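Local atomic coordinates of lectin (Pleurotus ostreatus, PDB entry 6LI7), a protein that binds N-acetylgalactosamine through a calcium ion that two sugar hydroxyls ligate directly, and probably recognises related sugars. Residues A257-Y262 / A299-G304; L264-A269 / N293-N298. All blocks are in the same frame, centred on the assembly; numbering follows the deposited sequence.

Contact 1. Residues A257-Y262 / A299-G304; sequences AADDRY and ATNGGG. With CA (calcium ion), chain E; NGA (2-acetamido-2-deoxy-beta-D-galactopyranose), chain I; NAG (2-acetamido-2-deoxy-beta-D-glucopyranose), chain D.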
loop_
_atom_site.group_PDB
_atom_site.type_symbol
_atom_site.label_atom_id
_atom_site.label_comp_id
_atom_site.label_asym_id
_atom_site.label_seq_id
_atom_site.Cartn_x
_atom_site.Cartn_y
_atom_site.Cartn_z
ATOM N N ALA A 257 -9.806 -4.445 -11.438
ATOM C CA ALA A 257 -9.911 -4.774 -12.872
ATOM C C ALA A 257 -11.263 -5.454 -13.087
ATOM O O ALA A 257 -11.772 -6.153 -12.168
ATOM C CB ALA A 257 -8.751 -5.708 -13.271
ATOM N N ALA A 258 -11.788 -5.373 -14.296
ATOM C CA ALA A 258 -13.037 -6.081 -14.615
ATOM C C ALA A 258 -13.042 -6.584 -16.068
ATOM O O ALA A 258 -12.618 -5.870 -16.962
ATOM C CB ALA A 258 -14.213 -5.159 -14.353
ATOM N N ASP A 259 -13.671 -7.732 -16.254
ATOM C CA ASP A 259 -14.085 -8.257 -17.562
ATOM C C ASP A 259 -15.573 -7.946 -17.817
ATOM O O ASP A 259 -16.366 -8.579 -17.130
ATOM C CB ASP A 259 -13.850 -9.756 -17.632
ATOM C CG ASP A 259 -14.247 -10.367 -18.970
ATOM O OD1 ASP A 259 -14.923 -9.671 -19.766
ATOM O OD2 ASP A 259 -13.820 -11.505 -19.216
ATOM N N ASP A 260 -15.815 -6.738 -18.289
ATOM C CA ASP A 260 -15.233 -6.084 -19.496
ATOM C C ASP A 260 -14.827 -4.688 -19.041
ATOM O O ASP A 260 -13.832 -4.159 -19.541
ATOM C CB ASP A 260 -16.168 -6.107 -20.709
ATOM C CG ASP A 260 -15.983 -7.372 -21.520
ATOM O OD1 ASP A 260 -14.882 -7.491 -22.110
ATOM O OD2 ASP A 260 -16.877 -8.270 -21.464
ATOM N N ARG A 261 -15.549 -4.114 -18.057
ATOM C CA ARG A 261 -15.365 -2.687 -17.685
ATOM C C ARG A 261 -16.032 -2.428 -16.326
ATOM O O ARG A 261 -16.790 -3.291 -15.867
ATOM C CB ARG A 261 -15.946 -1.793 -18.789
ATOM C CG ARG A 261 -17.468 -1.847 -18.914
ATOM C CD ARG A 261 -18.102 -1.232 -20.168
ATOM N NE ARG A 261 -17.307 -0.125 -20.655
ATOM C CZ ARG A 261 -16.583 -0.142 -21.780
ATOM N NH1 ARG A 261 -16.610 -1.204 -22.573
ATOM N NH2 ARG A 261 -15.831 0.902 -22.108
ATOM N N TYR A 262 -15.674 -1.341 -15.638
ATOM C CA TYR A 262 -16.249 -1.054 -14.302
ATOM C C TYR A 262 -16.285 0.461 -14.150
ATOM O O TYR A 262 -15.522 1.181 -14.846
ATOM C CB TYR A 262 -15.487 -1.706 -13.124
ATOM C CG TYR A 262 -14.135 -1.076 -12.922
ATOM C CD1 TYR A 262 -13.046 -1.458 -13.703
ATOM C CD2 TYR A 262 -14.000 0.038 -12.119
ATOM C CE1 TYR A 262 -11.825 -0.789 -13.609
ATOM C CE2 TYR A 262 -12.816 0.748 -12.056
ATOM C CZ TYR A 262 -11.713 0.323 -12.786
ATOM O OH TYR A 262 -10.569 1.056 -12.701
ATOM N N ALA A 299 -20.125 -2.986 -12.816
ATOM C CA ALA A 299 -19.276 -3.756 -13.771
ATOM C C ALA A 299 -20.155 -4.256 -14.911
ATOM O O ALA A 299 -21.262 -4.712 -14.627
ATOM C CB ALA A 299 -18.565 -4.908 -13.093
ATOM N N THR A 300 -19.655 -4.183 -16.146
ATOM C CA THR A 300 -20.441 -4.511 -17.352
ATOM C C THR A 300 -19.757 -5.652 -18.112
ATOM O O THR A 300 -18.570 -5.530 -18.386
ATOM C CB THR A 300 -20.630 -3.238 -18.187
ATOM O OG1 THR A 300 -21.257 -2.207 -17.401
ATOM C CG2 THR A 300 -21.448 -3.491 -19.437
ATOM N N ASN A 301 -20.514 -6.685 -18.456
ATOM C CA ASN A 301 -20.122 -7.760 -19.400
ATOM C C ASN A 301 -20.599 -7.420 -20.831
ATOM O O ASN A 301 -21.809 -7.255 -21.067
ATOM C CB ASN A 301 -20.606 -9.135 -18.941
ATOM C CG ASN A 301 -20.026 -10.237 -19.832
ATOM O OD1 ASN A 301 -18.981 -10.011 -20.436
ATOM N ND2 ASN A 301 -20.703 -11.373 -19.951
ATOM N N GLY A 302 -19.651 -7.280 -21.747
ATOM C CA GLY A 302 -19.883 -7.092 -23.189
ATOM C C GLY A 302 -20.160 -8.409 -23.902
ATOM O O GLY A 302 -20.510 -8.364 -25.082
ATOM N N GLY A 303 -19.976 -9.543 -23.228
ATOM C CA GLY A 303 -20.064 -10.870 -23.854
ATOM C C GLY A 303 -19.059 -11.844 -23.263
ATOM O O GLY A 303 -17.968 -11.413 -22.876
ATOM N N GLY A 304 -19.437 -13.115 -23.244
ATOM C CA GLY A 304 -18.635 -14.245 -22.784
ATOM C C GLY A 304 -18.396 -14.165 -21.285
ATOM O O GLY A 304 -19.305 -13.779 -20.532
HETATM CA CA CA E . -16.643 -10.520 -21.115
HETATM C C1 NGA I . -13.697 -12.724 -24.849
HETATM C C2 NGA I . -14.865 -11.761 -24.497
HETATM C C3 NGA I . -14.314 -10.700 -23.525
HETATM C C4 NGA I . -13.648 -11.444 -22.364
HETATM C C5 NGA I . -12.710 -12.611 -22.799
HETATM C C6 NGA I . -12.136 -13.313 -21.588
HETATM C C7 NGA I . -16.707 -11.650 -26.145
HETATM C C8 NGA I . -17.222 -10.895 -27.343
HETATM N N2 NGA I . -15.519 -11.211 -25.711
HETATM O O1 NGA I . -14.050 -13.618 -25.846
HETATM O O3 NGA I . -15.359 -9.830 -22.950
HETATM O O4 NGA I . -14.744 -11.960 -21.512
HETATM O O5 NGA I . -13.467 -13.527 -23.659
HETATM O O6 NGA I . -11.237 -14.321 -21.917
HETATM O O7 NGA I . -17.374 -12.600 -25.664
HETATM C C1 NAG D . -23.457 0.925 -15.460
HETATM C C2 NAG D . -24.352 2.135 -15.800
HETATM C C3 NAG D . -25.007 1.856 -17.149
HETATM C C4 NAG D . -23.861 2.042 -18.147
HETATM C C5 NAG D . -22.831 0.973 -17.783
HETATM C C6 NAG D . -21.576 1.019 -18.618
HETATM C C7 NAG D . -26.107 2.035 -14.187
HETATM C C8 NAG D . -26.706 2.687 -12.979
HETATM N N2 NAG D . -25.156 2.684 -14.710
HETATM O O3 NAG D . -26.037 2.784 -17.413
HETATM O O4 NAG D . -24.325 2.073 -19.523
HETATM O O5 NAG D . -22.396 1.116 -16.421
HETATM O O6 NAG D . -20.916 2.210 -18.298
HETATM O O7 NAG D . -26.345 0.997 -14.757
#

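Contact 2. Residues L264-A269 / N293-N298; sequences LYVNGA and NTFAIN. With NAG (2-acetamido-2-deoxy-beta-D-glucopyranose), chain D.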
loop_
_atom_site.group_PDB
_atom_site.type_symbol
_atom_site.label_atom_id
_atom_site.label_comp_id
_atom_site.label_asym_id
_atom_site.label_seq_id
_atom_site.Cartn_x
_atom_site.Cartn_y
_atom_site.Cartn_z
ATOM N N LEU A 264 -16.186 2.713 -10.347
ATOM C CA LEU A 264 -15.954 2.478 -8.916
ATOM C C LEU A 264 -16.410 3.739 -8.190
ATOM O O LEU A 264 -16.022 4.816 -8.654
ATOM C CB LEU A 264 -14.465 2.270 -8.684
ATOM C CG LEU A 264 -14.012 2.214 -7.232
ATOM C CD1 LEU A 264 -14.609 1.031 -6.498
ATOM C CD2 LEU A 264 -12.495 2.146 -7.180
ATOM N N TYR A 265 -17.065 3.545 -7.048
ATOM C CA TYR A 265 -17.655 4.606 -6.177
ATOM C C TYR A 265 -17.246 4.340 -4.748
ATOM O O TYR A 265 -17.206 3.192 -4.355
ATOM C CB TYR A 265 -19.184 4.574 -6.249
ATOM C CG TYR A 265 -19.713 4.813 -7.634
ATOM C CD1 TYR A 265 -19.934 3.756 -8.508
ATOM C CD2 TYR A 265 -19.982 6.098 -8.062
ATOM C CE1 TYR A 265 -20.393 3.997 -9.789
ATOM C CE2 TYR A 265 -20.442 6.353 -9.334
ATOM C CZ TYR A 265 -20.668 5.293 -10.183
ATOM O OH TYR A 265 -21.061 5.575 -11.442
ATOM N N VAL A 266 -16.943 5.384 -3.995
ATOM C CA VAL A 266 -16.688 5.275 -2.529
ATOM C C VAL A 266 -17.597 6.312 -1.848
ATOM O O VAL A 266 -17.577 7.471 -2.291
ATOM C CB VAL A 266 -15.214 5.560 -2.191
ATOM C CG1 VAL A 266 -14.958 5.384 -0.717
ATOM C CG2 VAL A 266 -14.285 4.653 -2.984
ATOM N N ASN A 267 -18.407 5.880 -0.891
ATOM C CA ASN A 267 -19.439 6.717 -0.220
ATOM C C ASN A 267 -20.233 7.493 -1.254
ATOM O O ASN A 267 -20.423 8.636 -1.031
ATOM C CB ASN A 267 -18.738 7.631 0.772
ATOM C CG ASN A 267 -18.008 6.777 1.792
ATOM O OD1 ASN A 267 -18.475 5.665 2.103
ATOM N ND2 ASN A 267 -16.850 7.235 2.265
ATOM N N GLY A 268 -20.558 6.909 -2.398
ATOM C CA GLY A 268 -21.387 7.544 -3.433
ATOM C C GLY A 268 -20.614 8.414 -4.386
ATOM O O GLY A 268 -21.206 8.802 -5.384
ATOM N N ALA A 269 -19.347 8.738 -4.153
ATOM C CA ALA A 269 -18.611 9.605 -5.115
ATOM C C ALA A 269 -17.818 8.724 -6.115
ATOM O O ALA A 269 -17.313 7.675 -5.732
ATOM C CB ALA A 269 -17.710 10.554 -4.370
ATOM N N ASN A 293 -17.327 3.305 5.519
ATOM C CA ASN A 293 -17.023 3.542 4.081
ATOM C C ASN A 293 -17.612 2.432 3.208
ATOM O O ASN A 293 -17.425 1.258 3.537
ATOM C CB ASN A 293 -15.509 3.679 3.926
ATOM C CG ASN A 293 -14.995 4.965 4.540
ATOM O OD1 ASN A 293 -15.110 6.051 3.939
ATOM N ND2 ASN A 293 -14.384 4.820 5.691
ATOM N N THR A 294 -18.275 2.824 2.124
ATOM C CA THR A 294 -18.962 1.898 1.203
ATOM C C THR A 294 -18.298 1.953 -0.185
ATOM O O THR A 294 -18.242 3.015 -0.784
ATOM C CB THR A 294 -20.476 2.134 1.141
ATOM O OG1 THR A 294 -20.985 1.780 2.430
ATOM C CG2 THR A 294 -21.140 1.182 0.169
ATOM N N PHE A 295 -17.825 0.805 -0.661
ATOM C CA PHE A 295 -17.265 0.662 -2.024
ATOM C C PHE A 295 -18.367 0.037 -2.867
ATOM O O PHE A 295 -18.942 -1.015 -2.503
ATOM C CB PHE A 295 -15.981 -0.156 -1.965
ATOM C CG PHE A 295 -14.954 0.390 -1.011
ATOM C CD1 PHE A 295 -14.951 0.024 0.327
ATOM C CD2 PHE A 295 -13.970 1.258 -1.453
ATOM C CE1 PHE A 295 -14.009 0.539 1.216
ATOM C CE2 PHE A 295 -13.029 1.764 -0.568
ATOM C CZ PHE A 295 -13.046 1.415 0.762
ATOM N N ALA A 296 -18.634 0.662 -3.990
ATOM C CA ALA A 296 -19.648 0.167 -4.931
ATOM C C ALA A 296 -19.078 0.173 -6.360
ATOM O O ALA A 296 -18.331 1.078 -6.740
ATOM C CB ALA A 296 -20.916 1.004 -4.784
ATOM N N ILE A 297 -19.440 -0.859 -7.117
ATOM C CA ILE A 297 -18.925 -1.098 -8.477
ATOM C C ILE A 297 -20.123 -1.373 -9.365
ATOM O O ILE A 297 -20.917 -2.292 -9.053
ATOM C CB ILE A 297 -17.973 -2.304 -8.494
ATOM C CG1 ILE A 297 -16.823 -2.164 -7.508
ATOM C CG2 ILE A 297 -17.479 -2.492 -9.902
ATOM C CD1 ILE A 297 -16.058 -3.435 -7.279
ATOM N N ASN A 298 -20.186 -0.647 -10.459
ATOM C CA ASN A 298 -20.990 -1.023 -11.629
ATOM C C ASN A 298 -20.033 -1.676 -12.638
ATOM O O ASN A 298 -19.239 -0.945 -13.239
ATOM C CB ASN A 298 -21.661 0.223 -12.221
ATOM C CG ASN A 298 -22.354 -0.070 -13.536
ATOM O OD1 ASN A 298 -22.492 -1.237 -13.950
ATOM N ND2 ASN A 298 -22.809 0.985 -14.181
HETATM C C1 NAG D . -23.457 0.925 -15.460
HETATM C C2 NAG D . -24.352 2.135 -15.800
HETATM C C3 NAG D . -25.007 1.856 -17.149
HETATM C C4 NAG D . -23.861 2.042 -18.147
HETATM C C5 NAG D . -22.831 0.973 -17.783
HETATM C C6 NAG D . -21.576 1.019 -18.618
HETATM C C7 NAG D . -26.107 2.035 -14.187
HETATM C C8 NAG D . -26.706 2.687 -12.979
HETATM N N2 NAG D . -25.156 2.684 -14.710
HETATM O O3 NAG D . -26.037 2.784 -17.413
HETATM O O4 NAG D . -24.325 2.073 -19.523
HETATM O O5 NAG D . -22.396 1.116 -16.421
HETATM O O6 NAG D . -20.916 2.210 -18.298
HETATM O O7 NAG D . -26.345 0.997 -14.757
HETATM O O HOH W 1 -20.017 4.014 -2.907
#

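Contact 1. Residues A257-Y262 / A299-G304
Asp-260 and Asn-301 meet at a calcium-mediated sugar site, where strand 249-259 turns into strand 261-266 beside the end of strand 293-301. The metal takes one oxygen from each of Asp-259, Asp-260 and Asn-301, the carbonyls of Gly-303 and Pro-305, and O3 and O4 of N-acetylgalactosamine; Asp-260 OD2 lies 2.3 Å from the calcium ion. The other carboxylate oxygens face the sugar, Asp-259 OD2 being 2.5 Å from NGA O4 and Asp-260 OD1 2.5 Å from NGA O3. With their CA atoms 3.1 Å apart, Asp-259 and Asp-260 are joined by a cis peptide, which brings both carboxylates to one ion, probably comparable to the Asp-cis-Asp motif of PA14-type yeast adhesins.

The second shell fixes these ligands. Gly-302 N bonds to Asp-260 OD2 from above the carboxylate plane. Asn-301 extends CG anti to its backbone N (chi1 -172°), and its OD1 accepts Gly-303 N in an Asx turn, while ND2 reaches Gly-304 O at 2.8 Å and Pro-232 O. Trp-364 NE1 bonds to Asp-259 OD2.

Farther out, Thr-300 N bonds to Arg-261 O at 3.0 Å, and Thr-300 O accepts two weak bonds, from Asp-260 N and Arg-261 N. On the face bearing Arg-261 and Thr-300, the two side chains run side by side, Arg-261 CG lying 3.5 Å from Thr-300 CB.

Contact 2. Residues L264-A269 / N293-N298
Thr-294 O is gripped from several directions: Asn-267 N bonds to it in the carbonyl plane at 2.9 Å, and a water donates to it. The C-H of Val-266 CA points at it, with CA 3.3 Å from Thr-294 O. The water also accepts from Gly-268 N, so it ties strand 293-298 to the type I' turn from Val-266 to Ala-269.

With CG beside its own backbone N (chi1 -60°), the Asn-267 amide lies on the same side as the N-H that Thr-294 O accepts, and its OD1 meets Thr-294 N. ND2 donates to Asn-293 OD1 over 2.7 Å, this oxygen lying in the amide plane of Asn-267 though the amides are turned 32° apart.

Tyr-265 and Ala-296 form a hydrogen-bonded antiparallel pair, and the Ala-296 carbonyl oxygen sits in plane at the Tyr-265 ring edge. These two residues share one face; the other carries Leu-264, Val-266, Phe-295 and Ile-297 and is apolar. Val-266 CG2 lies 3.7 Å from Phe-295 CD2, the side chains pointing the same way, and Leu-264 CD1 meets Ile-297 CG1 at 4.0 Å. Strand 281-285 of another sheet packs on it through Tyr-283 and Ile-285.

At the far end Asn-298 ND2 is bonded covalently to NAG C1, Ala-299 and Thr-300 completing the Asn-X-Thr sequon. Amide chemistry thus serves a turn at one end and a glycan at the other.

Both contacts share strands 261-266 and 293-301, but contact 1 adds the end of strand 249-259 from the neighbouring sheet and the glycine loop beyond strand 293-301. Contact 2 is buried, with regular backbone ladder bonds and an apolar face turned to that sheet; contact 1 lies farther from the centre of the chain and is partly buried, its ladder giving way to carboxylates, carbonyls and glycines around an ion. The centres are about 17 Å apart, and Tyr-262 joins them, its CB 3.9 Å from Ile-297 CG2. The glycan spans the boundary, attached in contact 2 and passing Thr-300 in contact 1. The ligand-binding rim thus forms where two sheets and a loop converge.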